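Local coordinates for ActII protein (Streptomyces coelicolor, PDB 3B6C) that probably binds DNA as a TetR-family transcriptional repressor and here binds a tricyclic benzoisochromene ligand in its C-terminal domain, at residues V65-P70 against M118-S123; M82-R87 against R200-L205. All coordinates share one frame; numbering follows the deposited sequence.

Interaction 1: residues V65-P70 against M118-S123; sequences VEVPEP and MNLLRS. With SDN ([(3S)-9-hydroxy-1-methyl-10-oxo-4,10-dihydro-3H-benzo[g]isochromen-3-yl]acetic acid), chain E.
Pro70 lies against Leu120 and Ser123, where the loop between helices 50-61 and 75-92 meets helix 108-123 in the all-helical TetR-type C-terminal domain. The tight part is this proline. Its CG sits 3.7 Å from Leu120 CD1, and its CB comes to 3.4 Å from Ser123 OG. Leu120 points its CB past the loop rather than at it, but with CG anti to the backbone N (chi1 172°) the branch swings back and lays CD1 on the proline. Ser123 is held by its own helix: OG donates to Leu120 O over 2.9 Å, from above the carbonyl plane, and the same carbonyl also accepts from Trp75 NE1.

Toward solvent the contact thins. Asn119 crosses Pro70 at about a right angle and brings ND2 no nearer than 3.8 Å to CD, while Ser123 itself is exposed.

Val67, by contrast, faces inward and is buried. Its CG1 stays 4.4 Å from Leu120 CD2, a long contact, because the side chain packs mainly on Met82 and the ligand; Val67 O accepts a hydrogen bond from Arg116 NH2. The same loop lines the SDN pocket. Val65 O lies 3.0 Å from SDN C4, and Val65 CG1 is 3.2 Å from SDN C6. The other methyl of Val67, CG2, stands 3.3 Å from both C4 and C6 of SDN.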
loop_
_atom_site.group_PDB
_atom_site.type_symbol
_atom_site.label_atom_id
_atom_site.label_comp_id
_atom_site.label_asym_id
_atom_site.label_seq_id
_atom_site.Cartn_x
_atom_site.Cartn_y
_atom_site.Cartn_z
ATOM N N VAL B 65 -1.908 -16.900 11.128
ATOM C CA VAL B 65 -3.174 -16.239 10.877
ATOM C C VAL B 65 -4.325 -17.224 10.975
ATOM O O VAL B 65 -4.343 -18.239 10.286
ATOM C CB VAL B 65 -3.175 -15.578 9.484
ATOM C CG1 VAL B 65 -4.383 -14.700 9.330
ATOM C CG2 VAL B 65 -1.914 -14.760 9.298
ATOM N N GLU B 66 -5.278 -16.916 11.843
ATOM C CA GLU B 66 -6.426 -17.772 12.020
ATOM C C GLU B 66 -7.661 -17.256 11.296
ATOM O O GLU B 66 -8.091 -16.122 11.510
ATOM C CB GLU B 66 -6.769 -17.907 13.510
ATOM C CG GLU B 66 -5.549 -17.995 14.423
ATOM C CD GLU B 66 -5.875 -18.551 15.795
ATOM O OE1 GLU B 66 -6.889 -19.277 15.915
ATOM O OE2 GLU B 66 -5.109 -18.290 16.747
ATOM N N VAL B 67 -8.230 -18.095 10.437
ATOM C CA VAL B 67 -9.470 -17.761 9.746
ATOM C C VAL B 67 -10.634 -18.596 10.266
ATOM O O VAL B 67 -10.800 -19.752 9.876
ATOM C CB VAL B 67 -9.341 -17.964 8.226
ATOM C CG1 VAL B 67 -10.431 -17.196 7.493
ATOM C CG2 VAL B 67 -7.963 -17.533 7.748
ATOM N N PRO B 68 -11.435 -18.011 11.145
ATOM C CA PRO B 68 -12.623 -18.682 11.679
ATOM C C PRO B 68 -13.462 -19.312 10.572
ATOM O O PRO B 68 -13.521 -18.777 9.465
ATOM C CB PRO B 68 -13.399 -17.546 12.341
ATOM C CG PRO B 68 -12.353 -16.563 12.728
ATOM C CD PRO B 68 -11.304 -16.635 11.655
ATOM N N GLU B 69 -14.101 -20.437 10.874
ATOM C CA GLU B 69 -15.256 -20.891 10.110
ATOM C C GLU B 69 -16.466 -19.997 10.359
ATOM O O GLU B 69 -16.755 -19.628 11.497
ATOM C CB GLU B 69 -15.593 -22.342 10.460
ATOM C CG GLU B 69 -14.772 -23.370 9.700
ATOM C CD GLU B 69 -15.580 -24.096 8.643
ATOM O OE1 GLU B 69 -16.819 -23.940 8.629
ATOM O OE2 GLU B 69 -14.976 -24.822 7.826
ATOM N N PRO B 70 -17.171 -19.654 9.285
ATOM C CA PRO B 70 -18.211 -18.621 9.346
ATOM C C PRO B 70 -19.317 -18.986 10.331
ATOM O O PRO B 70 -19.949 -20.032 10.186
ATOM C CB PRO B 70 -18.762 -18.603 7.919
ATOM C CG PRO B 70 -17.623 -19.055 7.077
ATOM C CD PRO B 70 -16.876 -20.062 7.902
ATOM N N MET B 118 -11.690 -16.825 1.258
ATOM C CA MET B 118 -12.733 -16.700 0.252
ATOM C C MET B 118 -14.048 -17.315 0.736
ATOM O O MET B 118 -15.140 -16.800 0.456
ATOM C CB MET B 118 -12.300 -17.344 -1.061
ATOM C CG MET B 118 -11.368 -16.469 -1.904
ATOM S SD MET B 118 -11.864 -14.715 -1.909
ATOM C CE MET B 118 -10.293 -13.929 -1.713
ATOM N N ASN B 119 -13.939 -18.418 1.468
ATOM C CA ASN B 119 -15.109 -19.093 2.014
ATOM C C ASN B 119 -15.854 -18.182 2.982
ATOM O O ASN B 119 -17.072 -18.042 2.899
ATOM C CB ASN B 119 -14.686 -20.366 2.744
ATOM C CG ASN B 119 -15.873 -21.136 3.300
ATOM O OD1 ASN B 119 -16.857 -21.367 2.588
ATOM N ND2 ASN B 119 -15.786 -21.547 4.568
ATOM N N LEU B 120 -15.126 -17.559 3.900
ATOM C CA LEU B 120 -15.737 -16.665 4.871
ATOM C C LEU B 120 -16.351 -15.427 4.208
ATOM O O LEU B 120 -17.398 -14.946 4.630
ATOM C CB LEU B 120 -14.698 -16.214 5.899
ATOM C CG LEU B 120 -15.171 -15.123 6.875
ATOM C CD1 LEU B 120 -16.193 -15.700 7.843
ATOM C CD2 LEU B 120 -13.969 -14.563 7.637
ATOM N N LEU B 121 -15.703 -14.909 3.171
ATOM C CA LEU B 121 -16.219 -13.725 2.498
ATOM C C LEU B 121 -17.491 -13.988 1.705
ATOM O O LEU B 121 -18.462 -13.232 1.801
ATOM C CB LEU B 121 -15.146 -13.127 1.585
ATOM C CG LEU B 121 -13.944 -12.550 2.339
ATOM C CD1 LEU B 121 -12.970 -11.928 1.361
ATOM C CD2 LEU B 121 -14.421 -11.522 3.349
ATOM N N ARG B 122 -17.485 -15.059 0.925
ATOM C CA ARG B 122 -18.643 -15.415 0.122
ATOM C C ARG B 122 -19.833 -15.753 0.996
ATOM O O ARG B 122 -20.990 -15.506 0.625
ATOM C CB ARG B 122 -18.328 -16.604 -0.775
ATOM C CG ARG B 122 -17.370 -16.270 -1.899
ATOM C CD ARG B 122 -17.173 -17.437 -2.836
ATOM N NE ARG B 122 -18.448 -17.972 -3.296
ATOM C CZ ARG B 122 -18.574 -18.963 -4.175
ATOM N NH1 ARG B 122 -19.781 -19.383 -4.533
ATOM N NH2 ARG B 122 -17.497 -19.534 -4.703
ATOM N N SER B 123 -19.555 -16.318 2.166
ATOM C CA SER B 123 -20.607 -16.699 3.101
ATOM C C SER B 123 -21.404 -15.486 3.559
ATOM O O SER B 123 -22.555 -15.609 3.980
ATOM C CB SER B 123 -20.012 -17.424 4.310
ATOM O OG SER B 123 -19.733 -16.520 5.361
HETATM O O4 SDN E . -3.521 -13.305 2.989
HETATM C C11 SDN E . -4.374 -13.368 3.886
HETATM C C12 SDN E . -4.454 -14.519 4.710
HETATM C C13 SDN E . -3.613 -15.617 4.520
HETATM O O5 SDN E . -2.769 -15.557 3.608
HETATM C C14 SDN E . -3.699 -16.741 5.366
HETATM C C15 SDN E . -2.837 -17.933 5.225
HETATM O O3 SDN E . -3.258 -19.177 5.823
HETATM C C16 SDN E . -1.638 -17.958 4.415
HETATM C C10 SDN E . -5.243 -12.294 4.107
HETATM C C9 SDN E . -6.213 -12.352 5.129
HETATM C C8 SDN E . -6.300 -13.494 5.943
HETATM C C7 SDN E . -5.440 -14.571 5.731
HETATM C C6 SDN E . -5.511 -15.698 6.555
HETATM C C5 SDN E . -4.644 -16.778 6.382
HETATM C C4 SDN E . -4.734 -17.957 7.348
HETATM C C3 SDN E . -3.656 -19.019 7.148
HETATM C C2 SDN E . -4.046 -20.353 7.779
HETATM C C1 SDN E . -3.050 -21.464 7.439
HETATM O O2 SDN E . -2.449 -21.465 6.346
HETATM O O1 SDN E . -2.892 -22.369 8.268
#

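Interaction 2: residues M82-R87 against R200-L205; sequences MCRSLR and RFELGL
Arg84 and Glu202 tie together two roughly antiparallel helices of the TetR-like C-terminal bundle, 75-92 and 197-216, whose short segments run at 145° with axes 11.6 Å apart.

The ionic part is a two-pronged, side-on salt bridge. Arg84 NE gives 2.7 Å to Glu202 OE1 and NH2 gives 2.9 Å to OE2, both nearly straight and both meeting the syn side of the carboxylate. The oxygens lie close to the guanidinium plane, yet the two flat groups are turned 34° apart, and the nitrogens come from somewhat outside the carboxylate plane. An extended chain from CG to NE carries the guanidinium across to the other helix, and NH1 is taken by Glu77. With an alanine here, Glu202 and Glu77 would probably be left without this cationic mate, and the cover at the edge of Phe201 would be thinned.

The aromatic part centres on Phe201, whose ring is directed at helix 75-92. Arg84 CG meets the ring edge 3.9 Å from CE2. Over one face lies Arg87: its guanidinium is almost parallel to the ring, 6° between planes, but displaced toward Phe201 CB, while CD makes a CH-pi contact above the centre. The charged end of Arg87 goes to Asp198 through NH2, which is consistent with the chain being held along the ring. Phe141 also meets Phe201.

The apolar part brings Cys83 against Leu205 and the Phe201 ring; Cys83 also packs on Val142 of helix 128-151. Leu205 reaches Cys83 chiefly with CD2, which lies 3.8 Å from both CB and SG of the cysteine.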
loop_
_atom_site.group_PDB
_atom_site.type_symbol
_atom_site.label_atom_id
_atom_site.label_comp_id
_atom_site.label_asym_id
_atom_site.label_seq_id
_atom_site.Cartn_x
_atom_site.Cartn_y
_atom_site.Cartn_z
ATOM N N MET B 82 -10.176 -12.193 11.725
ATOM C CA MET B 82 -9.195 -12.578 10.720
ATOM C C MET B 82 -8.174 -11.455 10.490
ATOM O O MET B 82 -6.962 -11.675 10.503
ATOM C CB MET B 82 -9.926 -12.884 9.415
ATOM C CG MET B 82 -9.047 -13.216 8.225
ATOM S SD MET B 82 -10.092 -13.604 6.794
ATOM C CE MET B 82 -11.028 -12.065 6.680
ATOM N N CYS B 83 -8.675 -10.244 10.286
ATOM C CA CYS B 83 -7.797 -9.117 10.032
ATOM C C CYS B 83 -6.894 -8.796 11.206
ATOM O O CYS B 83 -5.716 -8.492 11.021
ATOM C CB CYS B 83 -8.623 -7.901 9.628
ATOM S SG CYS B 83 -9.316 -8.096 7.977
ATOM N N ARG B 84 -7.427 -8.864 12.419
ATOM C CA ARG B 84 -6.605 -8.591 13.590
ATOM C C ARG B 84 -5.537 -9.667 13.743
ATOM O O ARG B 84 -4.430 -9.398 14.212
ATOM C CB ARG B 84 -7.463 -8.549 14.840
ATOM C CG ARG B 84 -8.424 -7.404 14.852
ATOM C CD ARG B 84 -9.149 -7.311 16.170
ATOM N NE ARG B 84 -10.131 -6.244 16.124
ATOM C CZ ARG B 84 -11.430 -6.431 16.303
ATOM N NH1 ARG B 84 -11.892 -7.653 16.544
ATOM N NH2 ARG B 84 -12.263 -5.395 16.234
ATOM N N SER B 85 -5.875 -10.889 13.343
ATOM C CA SER B 85 -4.951 -12.004 13.421
ATOM C C SER B 85 -3.788 -11.748 12.484
ATOM O O SER B 85 -2.637 -11.958 12.840
ATOM C CB SER B 85 -5.670 -13.301 13.037
ATOM O OG SER B 85 -4.860 -14.446 13.241
ATOM N N LEU B 86 -4.095 -11.281 11.281
ATOM C CA LEU B 86 -3.063 -11.000 10.287
ATOM C C LEU B 86 -2.124 -9.918 10.806
ATOM O O LEU B 86 -0.908 -9.983 10.625
ATOM C CB LEU B 86 -3.712 -10.522 8.991
ATOM C CG LEU B 86 -3.049 -10.902 7.661
ATOM C CD1 LEU B 86 -3.336 -9.787 6.680
ATOM C CD2 LEU B 86 -1.540 -11.104 7.800
ATOM N N ARG B 87 -2.702 -8.913 11.456
ATOM C CA ARG B 87 -1.927 -7.799 11.989
ATOM C C ARG B 87 -1.043 -8.246 13.149
ATOM O O ARG B 87 0.099 -7.806 13.277
ATOM C CB ARG B 87 -2.854 -6.668 12.439
ATOM C CG ARG B 87 -2.165 -5.589 13.257
ATOM C CD ARG B 87 -3.115 -4.971 14.269
ATOM N NE ARG B 87 -2.822 -3.560 14.505
ATOM C CZ ARG B 87 -3.241 -2.877 15.565
ATOM N NH1 ARG B 87 -3.976 -3.475 16.493
ATOM N NH2 ARG B 87 -2.926 -1.597 15.699
ATOM N N ARG B 200 -6.334 3.720 14.191
ATOM C CA ARG B 200 -6.355 3.764 12.742
ATOM C C ARG B 200 -6.766 2.397 12.204
ATOM O O ARG B 200 -7.624 2.301 11.329
ATOM C CB ARG B 200 -4.983 4.123 12.207
ATOM C CG ARG B 200 -4.346 5.211 13.006
ATOM C CD ARG B 200 -3.420 6.016 12.153
ATOM N NE ARG B 200 -2.922 5.253 11.020
ATOM C CZ ARG B 200 -2.664 5.800 9.842
ATOM N NH1 ARG B 200 -2.207 5.056 8.848
ATOM N NH2 ARG B 200 -2.884 7.097 9.657
ATOM N N PHE B 201 -6.165 1.334 12.728
ATOM C CA PHE B 201 -6.532 0.027 12.237
ATOM C C PHE B 201 -8.033 -0.183 12.318
ATOM O O PHE B 201 -8.691 -0.417 11.310
ATOM C CB PHE B 201 -5.852 -1.086 13.035
ATOM C CG PHE B 201 -6.021 -2.445 12.420
ATOM C CD1 PHE B 201 -5.377 -2.761 11.235
ATOM C CD2 PHE B 201 -6.834 -3.396 13.010
ATOM C CE1 PHE B 201 -5.539 -4.002 10.649
ATOM C CE2 PHE B 201 -7.002 -4.646 12.430
ATOM C CZ PHE B 201 -6.355 -4.949 11.250
ATOM N N GLU B 202 -8.575 -0.072 13.529
ATOM C CA GLU B 202 -10.005 -0.311 13.755
ATOM C C GLU B 202 -10.888 0.610 12.950
ATOM O O GLU B 202 -11.966 0.224 12.508
ATOM C CB GLU B 202 -10.338 -0.215 15.249
ATOM C CG GLU B 202 -9.716 -1.338 16.096
ATOM C CD GLU B 202 -10.204 -2.705 15.697
ATOM O OE1 GLU B 202 -9.464 -3.681 15.900
ATOM O OE2 GLU B 202 -11.334 -2.815 15.191
ATOM N N LEU B 203 -10.422 1.836 12.751
ATOM C CA LEU B 203 -11.165 2.819 11.967
ATOM C C LEU B 203 -11.229 2.348 10.510
ATOM O O LEU B 203 -12.303 2.343 9.905
ATOM C CB LEU B 203 -10.477 4.186 12.029
ATOM C CG LEU B 203 -11.365 5.350 12.468
ATOM C CD1 LEU B 203 -10.615 6.668 12.301
ATOM C CD2 LEU B 203 -12.652 5.358 11.653
ATOM N N GLY B 204 -10.080 1.959 9.952
ATOM C CA GLY B 204 -10.042 1.485 8.579
ATOM C C GLY B 204 -10.782 0.174 8.409
ATOM O O GLY B 204 -11.415 -0.053 7.380
ATOM N N LEU B 205 -10.705 -0.688 9.421
ATOM C CA LEU B 205 -11.370 -1.980 9.382
ATOM C C LEU B 205 -12.882 -1.824 9.235
ATOM O O LEU B 205 -13.526 -2.503 8.420
ATOM C CB LEU B 205 -11.083 -2.751 10.664
ATOM C CG LEU B 205 -10.337 -4.070 10.521
ATOM C CD1 LEU B 205 -10.573 -4.896 11.769
ATOM C CD2 LEU B 205 -10.831 -4.814 9.301
#

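How the interactions relate
Interactions 1 and 2 have centres about 15 Å apart within the C-terminal domain. Along the chain their segments alternate, 65-70, 82-87, 118-123 and 200-205, so the two closures interlock. Helix 75-92 is the common element: it supplies one side of interaction 2, while its residues also back the loop of interaction 1. The two meet directly where Ser85 OG makes a probable hydrogen bond with Glu66 N, 2.9 Å. One bound SDN touches Val65, Val67 and Met82; a second touches Arg200. Both contacts also touch the second subunit, interaction 1 through Met118, Asn119 and Arg122, interaction 2 through Arg200 and Leu203, consistent with both lying close to the dimer interface.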